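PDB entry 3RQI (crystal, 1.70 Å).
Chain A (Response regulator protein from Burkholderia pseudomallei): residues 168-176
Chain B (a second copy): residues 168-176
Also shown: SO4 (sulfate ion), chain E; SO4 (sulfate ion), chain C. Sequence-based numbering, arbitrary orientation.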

# COMPACT_ATOMS: atom_id res chain seq x y z
N MET A 168 -1.07 -10.13 -12.55
CA MET A 168 -2.18 -9.54 -11.81
C MET A 168 -1.67 -8.94 -10.49
O MET A 168 -0.55 -9.23 -10.05
CB MET A 168 -3.29 -10.57 -11.56
CG MET A 168 -3.01 -11.58 -10.46
SD MET A 168 -4.38 -12.74 -10.26
CE MET A 168 -4.56 -13.39 -11.93
N HIS A 169 -2.49 -8.08 -9.89
CA HIS A 169 -2.11 -7.49 -8.60
C HIS A 169 -2.16 -8.53 -7.49
O HIS A 169 -2.96 -9.48 -7.54
CB HIS A 169 -3.00 -6.31 -8.27
CG HIS A 169 -2.81 -5.14 -9.18
ND1 HIS A 169 -1.85 -4.18 -8.97
CD2 HIS A 169 -3.47 -4.78 -10.30
CE1 HIS A 169 -1.92 -3.28 -9.93
NE2 HIS A 169 -2.90 -3.62 -10.74
N ARG A 170 -1.31 -8.36 -6.48
CA ARG A 170 -1.31 -9.28 -5.36
C ARG A 170 -2.69 -9.24 -4.69
O ARG A 170 -3.24 -10.28 -4.33
CB ARG A 170 -0.21 -8.90 -4.37
N ARG A 171 -3.25 -8.04 -4.56
CA ARG A 171 -4.55 -7.85 -3.91
C ARG A 171 -5.65 -8.64 -4.63
O ARG A 171 -6.49 -9.27 -3.99
CB ARG A 171 -4.89 -6.36 -3.84
N THR A 172 -5.59 -8.63 -5.96
CA THR A 172 -6.53 -9.37 -6.82
C THR A 172 -6.42 -10.88 -6.62
O THR A 172 -7.45 -11.56 -6.47
CB THR A 172 -6.28 -9.06 -8.31
OG1 THR A 172 -6.27 -7.64 -8.50
CG2 THR A 172 -7.37 -9.73 -9.20
N LEU A 173 -5.19 -11.40 -6.65
CA LEU A 173 -4.96 -12.82 -6.32
C LEU A 173 -5.59 -13.21 -4.99
O LEU A 173 -6.34 -14.18 -4.92
CB LEU A 173 -3.46 -13.14 -6.27
CG LEU A 173 -2.81 -14.08 -7.30
CD1 LEU A 173 -1.35 -14.25 -6.93
CD2 LEU A 173 -3.49 -15.46 -7.42
N GLN A 174 -5.27 -12.43 -3.95
CA GLN A 174 -5.74 -12.69 -2.59
C GLN A 174 -7.28 -12.71 -2.48
O GLN A 174 -7.85 -13.53 -1.76
CB GLN A 174 -5.13 -11.65 -1.63
CG GLN A 174 -5.07 -12.09 -0.18
CD GLN A 174 -4.54 -10.98 0.72
OE1 GLN A 174 -5.05 -9.86 0.72
NE2 GLN A 174 -3.50 -11.31 1.49
N ARG A 175 -7.93 -11.78 -3.18
CA ARG A 175 -9.39 -11.64 -3.12
C ARG A 175 -10.04 -12.81 -3.82
O ARG A 175 -11.12 -13.28 -3.43
CB ARG A 175 -9.82 -10.33 -3.77
N LYS A 176 -9.36 -13.29 -4.86
CA LYS A 176 -9.83 -14.42 -5.63
C LYS A 176 -9.59 -15.73 -4.89
O LYS A 176 -10.32 -16.70 -5.09
CB LYS A 176 -9.14 -14.44 -6.99
CG LYS A 176 -9.86 -13.63 -8.03
CD LYS A 176 -9.18 -13.74 -9.37
CE LYS A 176 -9.84 -12.80 -10.37
NZ LYS A 176 -11.12 -13.37 -10.90
S SO4 E . -6.96 -2.01 -2.39
O1 SO4 E . -6.61 -3.29 -1.72
O2 SO4 E . -6.36 -0.91 -1.69
O3 SO4 E . -8.39 -1.78 -2.21
O4 SO4 E . -6.53 -2.16 -3.79
S SO4 C . -0.32 -5.14 -5.63
O1 SO4 C . -0.78 -3.97 -6.42
O2 SO4 C . 0.62 -4.73 -4.63
O3 SO4 C . 0.48 -6.00 -6.50
O4 SO4 C . -1.54 -5.77 -5.10
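Chain B, residues 168-176: MHRRTLQRK

Chain B repeats the conformation of chain A, to which it is related by an exact two-fold axis, so every contact described here occurs twice, except those in which a residue meets its own copy. Met B168 and His B169 are extended (phi/psi -128/163° and -71/150°), and a helix runs from Arg B170 through Lys B176 and onward. Its backbone hydrogen bonds are regular, from Leu B173 N to His B169 O at 3.1 Å and from Lys B176 N to Thr B172 O at 3.0 Å. The helix crosses that of chain A at -112°, with the axes 8.3 Å apart at closest approach. This is a steep crossing; the backbones come nearest at Thr B172, whose CA lies 5.3 Å from Thr A172 CA, while His B169 is the residue most covered by chain A. His B169 falls beside Arg A171, and Arg B171 beside His A169, each pair with CA atoms 6.4 Å apart. The two stretches together bury 412 Å².

One hydrogen bond joins the stretches directly: Thr B172 OG1 to Thr A172 OG1, 2.5 Å and very short. Either hydroxyl could be the donor. A threonine suits this symmetric position because its hydroxyl can either donate or accept a hydrogen bond, allowing two identical side chains to pair; both adopt the m rotamer (chi1 -52°).

Most of the remaining direct contacts involve histidine. The CA-to-CB bond of His B169 points toward chain A, and with chi1 at -67° (m) the ring lies across the start of the opposing helix. Arg A171 CB sits over one face, 3.9 Å from the ring centroid of His B169 and 20° off the normal, a CH-pi contact. Arg A175 CB approaches the ring edge, 3.3 Å from His B169 CD2, while Arg A171 O is 3.2 Å from that same CD2. A flat ring suits this place, offering its face and its edge to neighbors one helical turn apart. The arginine side chains are modelled only to CB, so the positions of their guanidinium groups are unknown.

Sulfate binds at the beginning of each helix, where backbone NH groups lack acceptors from a preceding turn. In chain B, O1 of the chain E ion accepts from His B169 ND1 (2.8 Å), O3 from Arg B170 N (3.0 Å) and O4 from Arg B171 N (2.9 Å). His B169, at the N-cap position, thus uses ND1 for the anion while its ring packs against chain A. The CA-to-CB bond of Leu B173 points away from chain A, and this apolar residue is buried without touching the chain A stretch.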

# COMPACT_ATOMS: atom_id res chain seq x y z
N MET B 168 -14.57 -5.22 -4.67
CA MET B 168 -13.28 -5.63 -5.21
C MET B 168 -12.18 -4.66 -4.76
O MET B 168 -12.47 -3.55 -4.29
CB MET B 168 -13.33 -5.75 -6.73
CG MET B 168 -13.30 -4.43 -7.49
SD MET B 168 -13.37 -4.69 -9.28
CE MET B 168 -14.86 -5.68 -9.45
N HIS B 169 -10.93 -5.09 -4.88
CA HIS B 169 -9.82 -4.21 -4.52
C HIS B 169 -9.67 -3.08 -5.53
O HIS B 169 -9.99 -3.24 -6.72
CB HIS B 169 -8.52 -5.00 -4.41
CG HIS B 169 -8.50 -5.96 -3.28
ND1 HIS B 169 -8.12 -5.60 -2.00
CD2 HIS B 169 -8.82 -7.28 -3.22
CE1 HIS B 169 -8.20 -6.65 -1.21
NE2 HIS B 169 -8.61 -7.68 -1.93
N ARG B 170 -9.18 -1.94 -5.06
CA ARG B 170 -8.97 -0.81 -5.96
C ARG B 170 -7.97 -1.22 -7.04
O ARG B 170 -8.16 -0.91 -8.22
CB ARG B 170 -8.45 0.40 -5.17
N ARG B 171 -6.93 -1.95 -6.64
CA ARG B 171 -5.88 -2.39 -7.57
C ARG B 171 -6.47 -3.25 -8.70
O ARG B 171 -6.10 -3.09 -9.86
CB ARG B 171 -4.78 -3.14 -6.81
N THR B 172 -7.40 -4.12 -8.34
CA THR B 172 -8.10 -4.99 -9.29
C THR B 172 -8.94 -4.20 -10.29
O THR B 172 -8.87 -4.47 -11.50
CB THR B 172 -9.04 -5.98 -8.56
OG1 THR B 172 -8.30 -6.66 -7.54
CG2 THR B 172 -9.66 -6.99 -9.55
N LEU B 173 -9.73 -3.26 -9.78
CA LEU B 173 -10.47 -2.33 -10.66
C LEU B 173 -9.56 -1.66 -11.68
O LEU B 173 -9.83 -1.70 -12.89
CB LEU B 173 -11.20 -1.24 -9.86
CG LEU B 173 -12.73 -1.17 -9.80
CD1 LEU B 173 -13.12 0.06 -8.99
CD2 LEU B 173 -13.41 -1.13 -11.18
N GLN B 174 -8.48 -1.06 -11.18
CA GLN B 174 -7.52 -0.32 -12.00
C GLN B 174 -6.88 -1.19 -13.11
O GLN B 174 -6.68 -0.73 -14.24
CB GLN B 174 -6.44 0.30 -11.10
CG GLN B 174 -5.72 1.49 -11.70
CD GLN B 174 -4.61 2.00 -10.79
OE1 GLN B 174 -3.72 1.24 -10.38
NE2 GLN B 174 -4.66 3.29 -10.47
N ARG B 175 -6.55 -2.44 -12.76
CA ARG B 175 -5.88 -3.35 -13.69
C ARG B 175 -6.85 -3.77 -14.77
O ARG B 175 -6.47 -3.99 -15.94
CB ARG B 175 -5.37 -4.58 -12.94
N LYS B 176 -8.12 -3.87 -14.38
CA LYS B 176 -9.18 -4.25 -15.29
C LYS B 176 -9.57 -3.08 -16.19
O LYS B 176 -10.04 -3.29 -17.31
CB LYS B 176 -10.40 -4.74 -14.51
CG LYS B 176 -10.34 -6.21 -14.21
CD LYS B 176 -11.59 -6.66 -13.50
CE LYS B 176 -11.47 -8.11 -13.08
NZ LYS B 176 -11.71 -9.04 -14.22